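Local coordinates for putative uncharacterized protein lp_3323 (Lactobacillus plantarum, PDB 3DC7) that is of unknown function but belongs to the GDSL-like lipase/acylhydrolase family of SGNH hydrolases and is probably a hydrolase of ester-type substrates, at residues A25-S30 with A73-A78; S30-N35 with V40-I45; Q99-Y104 with L155-S160; F134-H139 with D161-I166. All coordinates share one frame; numbering follows the deposited sequence. Where two conformers were deposited one is given.

Contact 1: A25-S30 with A73-A78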
loop_
_atom_site.group_PDB
_atom_site.type_symbol
_atom_site.label_atom_id
_atom_site.label_comp_id
_atom_site.label_asym_id
_atom_site.label_seq_id
_atom_site.Cartn_x
_atom_site.Cartn_y
_atom_site.Cartn_z
ATOM N N ALA A 25 -0.645 -18.639 -15.568
ATOM C CA ALA A 25 -0.045 -19.777 -14.890
ATOM C C ALA A 25 -0.121 -19.524 -13.384
ATOM O O ALA A 25 0.254 -18.460 -12.901
ATOM C CB ALA A 25 1.390 -19.963 -15.338
ATOM N N TRP A 26 -0.593 -20.521 -12.654
ATOM C CA TRP A 26 -0.888 -20.388 -11.233
ATOM C C TRP A 26 0.012 -21.307 -10.422
ATOM O O TRP A 26 -0.171 -22.522 -10.419
ATOM C CB TRP A 26 -2.359 -20.731 -10.995
ATOM C CG TRP A 26 -3.307 -19.959 -11.899
ATOM C CD1 TRP A 26 -3.834 -20.385 -13.087
ATOM C CD2 TRP A 26 -3.841 -18.645 -11.674
ATOM N NE1 TRP A 26 -4.666 -19.423 -13.614
ATOM C CE2 TRP A 26 -4.688 -18.343 -12.771
ATOM C CE3 TRP A 26 -3.685 -17.691 -10.656
ATOM C CZ2 TRP A 26 -5.369 -17.124 -12.883
ATOM C CZ3 TRP A 26 -4.379 -16.469 -10.766
ATOM C CH2 TRP A 26 -5.203 -16.204 -11.871
ATOM N N LEU A 27 1.002 -20.723 -9.753
ATOM C CA LEU A 27 1.943 -21.495 -8.941
ATOM C C LEU A 27 1.579 -21.373 -7.472
ATOM O O LEU A 27 1.523 -20.268 -6.941
ATOM C CB LEU A 27 3.376 -21.010 -9.193
ATOM C CG LEU A 27 4.540 -21.661 -8.437
ATOM C CD1 LEU A 27 4.719 -23.126 -8.815
ATOM C CD2 LEU A 27 5.843 -20.866 -8.656
ATOM N N GLY A 28 1.325 -22.499 -6.810
ATOM C CA GLY A 28 0.938 -22.463 -5.401
ATOM C C GLY A 28 0.830 -23.786 -4.671
ATOM O O GLY A 28 1.425 -24.775 -5.057
ATOM N N ASP A 29 0.056 -23.775 -3.591
ATOM C CA ASP A 29 -0.135 -24.938 -2.738
ATOM C C ASP A 29 -1.543 -25.512 -2.937
ATOM O O ASP A 29 -2.052 -25.497 -4.058
ATOM C CB ASP A 29 0.188 -24.605 -1.271
ATOM C CG ASP A 29 -0.408 -23.260 -0.810
ATOM O OD1 ASP A 29 -1.631 -23.029 -1.001
ATOM O OD2 ASP A 29 0.351 -22.432 -0.237
ATOM N N SER A 30 -2.163 -26.025 -1.876
ATOM C CA SER A 30 -3.473 -26.669 -1.987
ATOM C C SER A 30 -4.634 -25.724 -2.330
ATOM O O SER A 30 -5.659 -26.154 -2.885
ATOM C CB SER A 30 -3.811 -27.390 -0.695
ATOM O OG SER A 30 -5.073 -28.018 -0.834
ATOM N N ALA A 73 10.395 -22.701 -5.235
ATOM C CA ALA A 73 11.629 -22.071 -5.708
ATOM C C ALA A 73 12.380 -22.926 -6.732
ATOM O O ALA A 73 13.328 -22.453 -7.356
ATOM C CB ALA A 73 12.524 -21.692 -4.541
ATOM N N VAL A 74 11.951 -24.176 -6.911
ATOM C CA VAL A 74 12.392 -24.986 -8.050
ATOM C C VAL A 74 11.246 -25.276 -9.030
ATOM O O VAL A 74 11.436 -25.232 -10.240
ATOM C CB VAL A 74 13.151 -26.301 -7.633
ATOM C CG1 VAL A 74 12.372 -27.122 -6.652
ATOM C CG2 VAL A 74 13.478 -27.145 -8.864
ATOM N N ARG A 75 10.049 -25.530 -8.511
ATOM C CA ARG A 75 8.922 -25.907 -9.366
ATOM C C ARG A 75 8.499 -24.839 -10.380
ATOM O O ARG A 75 7.840 -25.154 -11.375
ATOM C CB ARG A 75 7.717 -26.317 -8.525
ATOM C CG ARG A 75 7.896 -27.625 -7.815
ATOM C CD ARG A 75 6.556 -28.185 -7.345
ATOM N NE ARG A 75 5.818 -27.292 -6.445
ATOM C CZ ARG A 75 4.757 -26.584 -6.802
ATOM N NH1 ARG A 75 4.305 -26.654 -8.046
ATOM N NH2 ARG A 75 4.135 -25.815 -5.918
ATOM N N TYR A 76 8.869 -23.586 -10.127
ATOM C CA TYR A 76 8.560 -22.487 -11.043
ATOM C C TYR A 76 9.074 -22.736 -12.463
ATOM O O TYR A 76 8.572 -22.134 -13.418
ATOM C CB TYR A 76 9.158 -21.167 -10.520
ATOM C CG TYR A 76 10.630 -20.969 -10.852
ATOM C CD1 TYR A 76 11.618 -21.354 -9.957
ATOM C CD2 TYR A 76 11.020 -20.410 -12.066
ATOM C CE1 TYR A 76 12.972 -21.164 -10.247
ATOM C CE2 TYR A 76 12.364 -20.231 -12.384
ATOM C CZ TYR A 76 13.340 -20.608 -11.467
ATOM O OH TYR A 76 14.674 -20.439 -11.780
ATOM N N GLN A 77 10.085 -23.600 -12.587
ATOM C CA GLN A 77 10.748 -23.891 -13.863
ATOM C C GLN A 77 9.849 -24.709 -14.792
ATOM O O GLN A 77 10.158 -24.868 -15.976
ATOM C CB GLN A 77 12.085 -24.603 -13.627
ATOM C CG GLN A 77 13.000 -23.846 -12.667
ATOM C CD GLN A 77 14.435 -24.369 -12.597
ATOM O OE1 GLN A 77 15.373 -23.592 -12.401
ATOM N NE2 GLN A 77 14.611 -25.680 -12.724
ATOM N N ALA A 78 8.725 -25.192 -14.253
ATOM C CA ALA A 78 7.700 -25.893 -15.045
ATOM C C ALA A 78 6.622 -24.974 -15.637
ATOM O O ALA A 78 5.746 -25.438 -16.373
ATOM C CB ALA A 78 7.044 -27.009 -14.213
#
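Leu-27 divides its two methyl groups between Arg-75 and Tyr-76. Its CG stands anti to the backbone N (chi1 179°), which carries the fork out from strand 24-28 to the 73-78 segment. On one branch, CD1 lies 3.6 Å from NH1 of Arg-75 and meets the guanidinium at a slant. On the other, CD2 packs 3.8 Å from CB of Tyr-76. That CB is the part of the tyrosine that does the touching: chi1 of 82° sets CG between the backbone N and the carbonyl carbon, and the ring leads away from the strand to where Leu-119 of helix 112-126 is packed. One ring face carries CG of the following Gln-77, offset toward the rim.

Arg-75 takes the polar role. A bend at chi3 (-58°) turns its long chain so that NH2 comes within 3.0 Å of the carbonyl O of Gly-28, which sits at the guanidinium edge, near its plane. The N-H...O angle is poor, and this hydrogen bond is weak. Firmer hold comes from outside the two segments: NE bonds to the carbonyl O of Asp-70, NH1 to that of Leu-58, and NH2 also to OG of Ser-63. With all three nitrogens engaged, the flat group can hardly rotate.

The result is a short helix laid on one side of a parallel sheet, as in the alpha/beta/alpha fold of SGNH hydrolases, with an arginine at the end of the strand that runs into Gly-28, Asp-29 and Ser-30, the G-D-S of the family's signature motif.

Contact 2: S30-N35 with V40-I45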
loop_
_atom_site.group_PDB
_atom_site.type_symbol
_atom_site.label_atom_id
_atom_site.label_comp_id
_atom_site.label_asym_id
_atom_site.label_seq_id
_atom_site.Cartn_x
_atom_site.Cartn_y
_atom_site.Cartn_z
ATOM N N SER A 30 -2.163 -26.025 -1.876
ATOM C CA SER A 30 -3.473 -26.669 -1.987
ATOM C C SER A 30 -4.634 -25.724 -2.330
ATOM O O SER A 30 -5.659 -26.154 -2.885
ATOM C CB SER A 30 -3.811 -27.390 -0.695
ATOM O OG SER A 30 -5.073 -28.018 -0.834
ATOM N N ILE A 31 -4.483 -24.452 -1.966
ATOM C CA ILE A 31 -5.471 -23.421 -2.260
ATOM C C ILE A 31 -5.548 -23.175 -3.779
ATOM O O ILE A 31 -6.592 -22.814 -4.299
ATOM C CB ILE A 31 -5.147 -22.132 -1.460
ATOM C CG1 ILE A 31 -5.021 -22.478 0.040
ATOM C CG2 ILE A 31 -6.201 -21.043 -1.699
ATOM C CD1 ILE A 31 -4.474 -21.355 0.935
ATOM N N THR A 32 -4.434 -23.406 -4.471
ATOM C CA THR A 32 -4.349 -23.363 -5.929
ATOM C C THR A 32 -4.546 -24.755 -6.577
ATOM O O THR A 32 -5.125 -24.859 -7.647
ATOM C CB THR A 32 -2.990 -22.754 -6.361
ATOM O OG1 THR A 32 -2.859 -21.443 -5.808
ATOM C CG2 THR A 32 -2.872 -22.645 -7.874
ATOM N N ALA A 33 -4.068 -25.816 -5.929
ATOM C CA ALA A 33 -4.090 -27.175 -6.513
ATOM C C ALA A 33 -5.493 -27.683 -6.834
ATOM O O ALA A 33 -6.428 -27.468 -6.058
ATOM C CB ALA A 33 -3.385 -28.159 -5.604
ATOM N N ASN A 34 -5.628 -28.360 -7.973
ATOM C CA ASN A 34 -6.912 -28.933 -8.393
ATOM C C ASN A 34 -7.471 -29.953 -7.373
ATOM O O ASN A 34 -8.685 -30.038 -7.178
ATOM C CB ASN A 34 -6.787 -29.544 -9.801
ATOM C CG ASN A 34 -8.098 -30.157 -10.312
ATOM O OD1 ASN A 34 -9.187 -29.605 -10.119
ATOM N ND2 ASN A 34 -7.987 -31.310 -10.980
ATOM N N ASN A 35 -6.577 -30.679 -6.701
ATOM C CA ASN A 35 -6.948 -31.708 -5.720
ATOM C C ASN A 35 -7.641 -31.219 -4.424
ATOM O O ASN A 35 -7.554 -31.874 -3.373
ATOM C CB ASN A 35 -5.715 -32.592 -5.389
ATOM C CG ASN A 35 -4.564 -31.821 -4.689
ATOM O OD1 ASN A 35 -4.795 -30.898 -3.888
ATOM N ND2 ASN A 35 -3.318 -32.229 -4.976
ATOM N N VAL A 40 -14.461 -25.200 -6.265
ATOM C CA VAL A 40 -14.336 -24.056 -7.172
ATOM C C VAL A 40 -13.343 -23.022 -6.633
ATOM O O VAL A 40 -13.652 -22.282 -5.702
ATOM C CB VAL A 40 -15.698 -23.374 -7.440
ATOM C CG1 VAL A 40 -15.545 -22.287 -8.503
ATOM C CG2 VAL A 40 -16.753 -24.403 -7.869
ATOM N N HIS A 41 -12.162 -22.980 -7.240
ATOM C CA HIS A 41 -11.055 -22.160 -6.760
ATOM C C HIS A 41 -11.083 -20.756 -7.366
ATOM O O HIS A 41 -11.776 -20.510 -8.342
ATOM C CB HIS A 41 -9.722 -22.841 -7.072
ATOM C CG HIS A 41 -9.478 -24.089 -6.280
ATOM N ND1 HIS A 41 -10.042 -25.303 -6.612
ATOM C CD2 HIS A 41 -8.722 -24.313 -5.180
ATOM C CE1 HIS A 41 -9.644 -26.217 -5.746
ATOM N NE2 HIS A 41 -8.847 -25.642 -4.864
ATOM N N TYR A 42 -10.321 -19.844 -6.788
ATOM C CA TYR A 42 -10.271 -18.469 -7.286
ATOM C C TYR A 42 -9.871 -18.425 -8.769
ATOM O O TYR A 42 -10.439 -17.652 -9.545
ATOM C CB TYR A 42 -9.326 -17.602 -6.436
ATOM C CG TYR A 42 -7.884 -18.005 -6.576
ATOM C CD1 TYR A 42 -7.060 -17.401 -7.532
ATOM C CD2 TYR A 42 -7.354 -19.022 -5.792
ATOM C CE1 TYR A 42 -5.726 -17.805 -7.694
ATOM C CE2 TYR A 42 -6.027 -19.431 -5.937
ATOM C CZ TYR A 42 -5.221 -18.819 -6.891
ATOM O OH TYR A 42 -3.917 -19.218 -7.026
ATOM N N HIS A 43 -8.916 -19.266 -9.163
ATOM C CA HIS A 43 -8.440 -19.244 -10.541
ATOM C C HIS A 43 -9.455 -19.858 -11.521
ATOM O O HIS A 43 -9.429 -19.548 -12.706
ATOM C CB HIS A 43 -7.060 -19.885 -10.667
ATOM C CG HIS A 43 -6.997 -21.278 -10.148
ATOM N ND1 HIS A 43 -7.268 -22.376 -10.937
ATOM C CD2 HIS A 43 -6.715 -21.756 -8.912
ATOM C CE1 HIS A 43 -7.140 -23.474 -10.212
ATOM N NE2 HIS A 43 -6.812 -23.124 -8.978
ATOM N N ASP A 44 -10.349 -20.711 -11.021
ATOM C CA ASP A 44 -11.409 -21.293 -11.845
ATOM C C ASP A 44 -12.452 -20.225 -12.164
ATOM O O ASP A 44 -12.941 -20.132 -13.300
ATOM C CB ASP A 44 -12.059 -22.475 -11.129
ATOM C CG ASP A 44 -11.151 -23.691 -11.062
ATOM O OD1 ASP A 44 -10.403 -23.936 -12.033
ATOM O OD2 ASP A 44 -11.182 -24.416 -10.041
ATOM N N ILE A 45 -12.768 -19.411 -11.157
ATOM C CA ILE A 45 -13.606 -18.216 -11.339
ATOM C C ILE A 45 -12.988 -17.255 -12.359
ATOM O O ILE A 45 -13.640 -16.877 -13.329
ATOM C CB ILE A 45 -13.894 -17.503 -9.990
ATOM C CG1 ILE A 45 -14.689 -18.436 -9.074
ATOM C CG2 ILE A 45 -14.672 -16.181 -10.214
ATOM C CD1 ILE A 45 -14.526 -18.157 -7.598
#
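Thr-32 and His-41 bring the two backbones closest, with CA of Thr-32 6.9 Å from CA of His-41. Residues 30-32 have helical torsions but no regular helix bonds, whereas His-41 is the N-cap of helix 42-50. Its N donates to OD2 of Asp-44, three residues on, at 3.3 Å, so the aspartate side chain ties back to the start of the helix.

The first two residues of that helix both reach for Thr-32. From Tyr-42 the OH donates to OG1 of Thr-32 at 2.7 Å, and OG1 lies in the plane of the phenol ring, off its edge. From His-43, NE2 donates to the carbonyl O of Thr-32 at 2.8 Å; the N-H enters in the carbonyl plane on a lone pair, although this oxygen stands 31° out of the imidazole plane. CD2 of His-43 rests over one face of the Tyr-42 ring, toward its rim. Trp-26 of the neighbouring strand packs on both rings.

A phenylalanine in place of Tyr-42 would probably keep the ring packing but cost OG1 of Thr-32 this hydroxyl donor, leaving the threonine side chain less firmly fixed.

Chemically, Thr-32 is gripped at its hydroxyl and at its carbonyl, where Asn-57 ND2 adds a weak second bond. The His-43 bond requires a proton on NE2, and the pair of grips ties the loop just after Ser-30 to the start of the helix.

Contact 3: Q99-Y104 with L155-S160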
loop_
_atom_site.group_PDB
_atom_site.type_symbol
_atom_site.label_atom_id
_atom_site.label_comp_id
_atom_site.label_asym_id
_atom_site.label_seq_id
_atom_site.Cartn_x
_atom_site.Cartn_y
_atom_site.Cartn_z
ATOM N N GLN A 99 9.164 -23.976 7.881
ATOM C CA GLN A 99 10.331 -23.599 7.071
ATOM C C GLN A 99 11.137 -22.558 7.855
ATOM O O GLN A 99 10.580 -21.544 8.273
ATOM C CB GLN A 99 9.898 -23.039 5.711
ATOM C CG GLN A 99 11.037 -22.672 4.734
ATOM C CD GLN A 99 11.708 -23.891 4.124
ATOM O OE1 GLN A 99 12.920 -24.115 4.294
ATOM N NE2 GLN A 99 10.921 -24.702 3.422
ATOM N N PRO A 100 12.450 -22.805 8.085
ATOM C CA PRO A 100 13.200 -21.740 8.761
ATOM C C PRO A 100 12.997 -20.440 7.998
ATOM O O PRO A 100 12.965 -20.451 6.760
ATOM C CB PRO A 100 14.657 -22.210 8.671
ATOM C CG PRO A 100 14.543 -23.719 8.620
ATOM C CD PRO A 100 13.308 -23.968 7.773
ATOM N N LEU A 101 12.810 -19.350 8.729
ATOM C CA LEU A 101 12.552 -18.054 8.112
ATOM C C LEU A 101 13.810 -17.486 7.468
ATOM O O LEU A 101 13.773 -16.967 6.348
ATOM C CB LEU A 101 11.990 -17.070 9.135
ATOM C CG LEU A 101 11.629 -15.675 8.623
ATOM C CD1 LEU A 101 10.531 -15.735 7.586
ATOM C CD2 LEU A 101 11.247 -14.774 9.775
ATOM N N GLY A 102 14.930 -17.598 8.173
ATOM C CA GLY A 102 16.159 -17.009 7.710
ATOM C C GLY A 102 16.118 -15.511 7.896
ATOM O O GLY A 102 15.342 -14.990 8.695
ATOM N N GLN A 103 16.948 -14.824 7.127
ATOM C CA GLN A 103 17.223 -13.412 7.318
ATOM C C GLN A 103 17.324 -12.754 5.936
ATOM O O GLN A 103 17.767 -13.371 4.961
ATOM C CB GLN A 103 18.546 -13.288 8.085
ATOM C CG GLN A 103 18.834 -11.936 8.671
ATOM C CD GLN A 103 19.951 -11.962 9.715
ATOM O OE1 GLN A 103 20.128 -12.950 10.452
ATOM N NE2 GLN A 103 20.701 -10.863 9.793
ATOM N N TYR A 104 16.889 -11.504 5.854
ATOM C CA TYR A 104 16.988 -10.733 4.621
ATOM C C TYR A 104 18.449 -10.731 4.136
ATOM O O TYR A 104 19.357 -10.382 4.879
ATOM C CB TYR A 104 16.458 -9.318 4.865
ATOM C CG TYR A 104 16.522 -8.406 3.669
ATOM C CD1 TYR A 104 17.487 -7.402 3.591
ATOM C CD2 TYR A 104 15.617 -8.533 2.626
ATOM C CE1 TYR A 104 17.553 -6.543 2.493
ATOM C CE2 TYR A 104 15.670 -7.687 1.518
ATOM C CZ TYR A 104 16.647 -6.692 1.463
ATOM O OH TYR A 104 16.719 -5.847 0.376
ATOM N N LEU A 155 8.747 -23.126 15.231
ATOM C CA LEU A 155 10.018 -22.429 15.332
ATOM C C LEU A 155 9.835 -21.125 16.094
ATOM O O LEU A 155 10.781 -20.374 16.278
ATOM C CB LEU A 155 10.586 -22.140 13.940
ATOM C CG LEU A 155 10.710 -23.314 12.980
ATOM C CD1 LEU A 155 11.105 -22.787 11.625
ATOM C CD2 LEU A 155 11.720 -24.349 13.489
ATOM N N GLY A 156 8.606 -20.847 16.508
ATOM C CA GLY A 156 8.318 -19.647 17.284
ATOM C C GLY A 156 8.126 -18.352 16.518
ATOM O O GLY A 156 8.015 -17.300 17.139
ATOM N N TYR A 157 8.094 -18.408 15.180
ATOM C CA TYR A 157 7.777 -17.224 14.381
ATOM C C TYR A 157 6.274 -17.091 14.224
ATOM O O TYR A 157 5.535 -18.055 14.392
ATOM C CB TYR A 157 8.411 -17.273 12.993
ATOM C CG TYR A 157 9.911 -17.352 12.982
ATOM C CD1 TYR A 157 10.693 -16.235 13.264
ATOM C CD2 TYR A 157 10.551 -18.558 12.690
ATOM C CE1 TYR A 157 12.077 -16.315 13.254
ATOM C CE2 TYR A 157 11.935 -18.653 12.679
ATOM C CZ TYR A 157 12.687 -17.532 12.959
ATOM O OH TYR A 157 14.051 -17.639 12.939
ATOM N N ARG A 158 5.840 -15.879 13.892
ATOM C CA ARG A 158 4.441 -15.578 13.623
ATOM C C ARG A 158 4.222 -15.582 12.112
ATOM O O ARG A 158 5.160 -15.384 11.354
ATOM C CB ARG A 158 4.083 -14.208 14.216
ATOM C CG ARG A 158 4.580 -14.001 15.660
ATOM C CD ARG A 158 4.665 -12.519 16.059
ATOM N NE ARG A 158 5.547 -11.772 15.165
ATOM C CZ ARG A 158 6.237 -10.684 15.500
ATOM N NH1 ARG A 158 6.177 -10.190 16.730
ATOM N NH2 ARG A 158 7.004 -10.093 14.593
ATOM N N GLN A 159 2.981 -15.807 11.682
ATOM C CA GLN A 159 2.650 -15.777 10.250
ATOM C C GLN A 159 3.091 -14.451 9.613
ATOM O O GLN A 159 3.642 -14.447 8.511
ATOM C CB GLN A 159 1.150 -16.043 10.021
ATOM C CG GLN A 159 0.767 -16.269 8.554
ATOM C CD GLN A 159 -0.725 -16.552 8.356
ATOM O OE1 GLN A 159 -1.467 -16.798 9.320
ATOM N NE2 GLN A 159 -1.175 -16.505 7.100
ATOM N N SER A 160 2.874 -13.346 10.334
ATOM C CA SER A 160 3.244 -12.002 9.873
ATOM C C SER A 160 4.748 -11.783 9.673
ATOM O O SER A 160 5.146 -10.817 9.023
ATOM C CB SER A 160 2.687 -10.935 10.814
ATOM O OG SER A 160 3.306 -11.020 12.090
HETATM O O HOH W 1 15.219 -18.948 10.626
#
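Leu-101 lies over one face of the Tyr-157 ring in a CH-pi contact that joins two loops at the edge of the alpha/beta fold, one following helix 92-96 and the other leading into helix 159-173. Its CB is 3.9 Å from the centroid of the Tyr-157 ring and only 13° off the ring normal, almost straight above the centre. With CG anti to the backbone N (chi1 -178°), the leucine runs on over the ring, and CD2 comes 3.8 Å from CD1 of Tyr-157.

Beside this, Leu-155 presses its CD1 onto backbone, 3.6 Å from the carbonyl O of Gln-99 and 3.7 Å from CA of Pro-100. The backbone N of Leu-155 and that of Tyr-157 both bond to OD1 of Asn-153, which holds the turn in shape. Further along, Arg-158 packs against Tyr-104 of a neighbouring subunit.

With an alanine here instead of Tyr-157, Leu-101 would probably lose the aromatic face it rests on, and the water link between the loops would be broken.

That link is one ordered water: it accepts from N of Gly-102 at 2.8 Å and is hydrogen-bonded to OH of Tyr-157 at 2.9 Å.

Contact 4: F134-H139 with D161-I166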
loop_
_atom_site.group_PDB
_atom_site.type_symbol
_atom_site.label_atom_id
_atom_site.label_comp_id
_atom_site.label_asym_id
_atom_site.label_seq_id
_atom_site.Cartn_x
_atom_site.Cartn_y
_atom_site.Cartn_z
ATOM N N PHE A 134 2.597 -11.647 -6.581
ATOM C CA PHE A 134 2.730 -12.540 -5.440
ATOM C C PHE A 134 1.532 -12.381 -4.530
ATOM O O PHE A 134 1.187 -11.263 -4.145
ATOM C CB PHE A 134 4.012 -12.229 -4.665
ATOM C CG PHE A 134 5.157 -13.127 -5.014
ATOM C CD1 PHE A 134 5.727 -13.944 -4.051
ATOM C CD2 PHE A 134 5.654 -13.172 -6.317
ATOM C CE1 PHE A 134 6.786 -14.788 -4.368
ATOM C CE2 PHE A 134 6.709 -14.018 -6.647
ATOM C CZ PHE A 134 7.273 -14.824 -5.672
ATOM N N ILE A 135 0.894 -13.500 -4.200
ATOM C CA ILE A 135 -0.271 -13.498 -3.314
ATOM C C ILE A 135 0.103 -14.208 -2.016
ATOM O O ILE A 135 0.545 -15.350 -2.046
ATOM C CB ILE A 135 -1.495 -14.189 -3.968
ATOM C CG1 ILE A 135 -1.810 -13.555 -5.335
ATOM C CG2 ILE A 135 -2.686 -14.081 -3.061
ATOM C CD1 ILE A 135 -2.641 -14.435 -6.231
ATOM N N SER A 136 -0.052 -13.529 -0.882
ATOM C CA SER A 136 0.153 -14.194 0.415
ATOM C C SER A 136 -1.173 -14.412 1.151
ATOM O O SER A 136 -2.102 -13.611 1.024
ATOM C CB SER A 136 1.138 -13.417 1.275
ATOM O OG SER A 136 0.645 -12.125 1.567
ATOM N N ALA A 137 -1.239 -15.486 1.932
ATOM C CA ALA A 137 -2.491 -16.019 2.472
ATOM C C ALA A 137 -3.116 -15.245 3.618
ATOM O O ALA A 137 -2.455 -14.495 4.327
ATOM C CB ALA A 137 -2.296 -17.467 2.890
ATOM N N ILE A 138 -4.416 -15.460 3.774
ATOM C CA ILE A 138 -5.204 -15.047 4.938
ATOM C C ILE A 138 -4.581 -15.552 6.255
ATOM O O ILE A 138 -3.968 -16.635 6.292
ATOM C CB ILE A 138 -6.657 -15.558 4.771
ATOM C CG1 ILE A 138 -7.277 -14.924 3.517
ATOM C CG2 ILE A 138 -7.529 -15.263 6.017
ATOM C CD1 ILE A 138 -8.246 -15.815 2.808
ATOM N N HIS A 139 -4.709 -14.737 7.305
ATOM C CA HIS A 139 -4.359 -15.115 8.677
ATOM C C HIS A 139 -5.108 -16.400 9.013
ATOM O O HIS A 139 -6.335 -16.442 8.931
ATOM C CB HIS A 139 -4.762 -14.002 9.664
ATOM C CG HIS A 139 -4.080 -14.085 11.000
ATOM N ND1 HIS A 139 -4.035 -15.241 11.752
ATOM C CD2 HIS A 139 -3.431 -13.145 11.727
ATOM C CE1 HIS A 139 -3.370 -15.018 12.873
ATOM N NE2 HIS A 139 -2.998 -13.753 12.886
ATOM N N ASP A 161 5.587 -12.663 10.226
ATOM C CA ASP A 161 7.037 -12.611 9.929
ATOM C C ASP A 161 7.336 -13.104 8.514
ATOM O O ASP A 161 8.205 -12.563 7.831
ATOM C CB ASP A 161 7.834 -13.411 10.945
ATOM C CG ASP A 161 7.809 -12.788 12.316
ATOM O OD1 ASP A 161 7.934 -11.547 12.395
ATOM O OD2 ASP A 161 7.657 -13.523 13.318
ATOM N N TYR A 162 6.588 -14.123 8.078
ATOM C CA TYR A 162 6.689 -14.643 6.708
ATOM C C TYR A 162 6.048 -13.687 5.712
ATOM O O TYR A 162 6.597 -13.396 4.657
ATOM C CB TYR A 162 6.038 -16.019 6.620
ATOM C CG TYR A 162 6.786 -17.086 7.389
ATOM C CD1 TYR A 162 6.711 -17.156 8.780
ATOM C CD2 TYR A 162 7.564 -18.027 6.729
ATOM C CE1 TYR A 162 7.396 -18.129 9.481
ATOM C CE2 TYR A 162 8.252 -19.006 7.430
ATOM C CZ TYR A 162 8.158 -19.048 8.800
ATOM O OH TYR A 162 8.833 -20.009 9.496
ATOM N N GLU A 163 4.878 -13.201 6.068
ATOM C CA GLU A 163 4.189 -12.153 5.327
ATOM C C GLU A 163 5.088 -10.916 5.084
ATOM O O GLU A 163 5.120 -10.394 3.979
ATOM C CB GLU A 163 2.888 -11.811 6.066
ATOM C CG GLU A 163 2.213 -10.516 5.642
ATOM C CD GLU A 163 1.627 -10.603 4.244
ATOM O OE1 GLU A 163 1.435 -11.739 3.752
ATOM O OE2 GLU A 163 1.371 -9.534 3.644
ATOM N N ALA A 164 5.848 -10.488 6.091
ATOM C CA ALA A 164 6.799 -9.376 5.934
ATOM C C ALA A 164 7.984 -9.709 5.019
ATOM O O ALA A 164 8.443 -8.850 4.252
ATOM C CB ALA A 164 7.298 -8.890 7.292
ATOM N N ALA A 165 8.465 -10.952 5.094
ATOM C CA ALA A 165 9.523 -11.447 4.204
ATOM C C ALA A 165 9.104 -11.342 2.727
ATOM O O ALA A 165 9.857 -10.828 1.891
ATOM C CB ALA A 165 9.910 -12.896 4.573
ATOM N N ILE A 166 7.906 -11.825 2.412
ATOM C CA ILE A 166 7.320 -11.675 1.072
ATOM C C ILE A 166 7.233 -10.201 0.629
ATOM O O ILE A 166 7.666 -9.847 -0.483
ATOM C CB ILE A 166 5.937 -12.379 0.981
ATOM C CG1 ILE A 166 6.111 -13.902 1.139
ATOM C CG2 ILE A 166 5.269 -12.089 -0.348
ATOM C CD1 ILE A 166 4.839 -14.649 1.501
#
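Ser-136 and Glu-163 make the polar core of a beta-alpha-beta unit, in which helix 159-173 links the neighbouring parallel strands 132-136 and 177-179. The short strand and helix segments run nearly antiparallel, at 169°, their axes 9.6 Å apart.

In the first shell, OG of Ser-136 donates to OE1 of Glu-163. The modelled 2.4 Å between these two oxygens is very short, so its exact length is doubtful. Glu-163 starts with CG anti to the backbone N and then bends at chi2 (69°), which brings its carboxylate round to the strand. Alongside, Ile-166 adds the apolar half: its CD1 meets CB of Ser-136 at 3.9 Å, and its CG2 comes 4.2 Å from CD1 of Phe-134 in one of the two deposited conformers of that ring.

One shell out, the last strand completes the polar group. His-177 NE2 is hydrogen-bonded to OG of Ser-136. Tyr-181 also touches the Glu-163 side chain, and a bound sodium ion lies about 10 Å from the Glu-163 side chain. On the apolar side, helix 112-126 brings Phe-112 against Ile-166 and Leu-119 and Leu-120 against Phe-134.

The buried carboxylate is thus met by two hydroxyls, one at each oxygen: OE1 takes OG of Ser-136, and OE2 is hydrogen-bonded to OG of Ser-179.

Contacts 1 and 4 both reach the five-stranded parallel sheet, one through strand 24-28 and the other through strand 132-136, with strand 85-89 between them; their centres are 16 Å apart on opposite sides of the chain's centre. Contact 2 falls within the chain span that contact 1 encloses, shares Ser-30 with it and touches it where Trp-26 packs on Tyr-42, His-43 and Thr-32. Contacts 3 and 4 come later, interleave along the chain and both use helix 159-173; at 11 Å between centres they touch, for instance through Gln-99 O and Tyr-162 OH. The signature-motif loop thus follows one inner strand, while helix 159-173, whose approach loop meets a neighbouring subunit, packs by another.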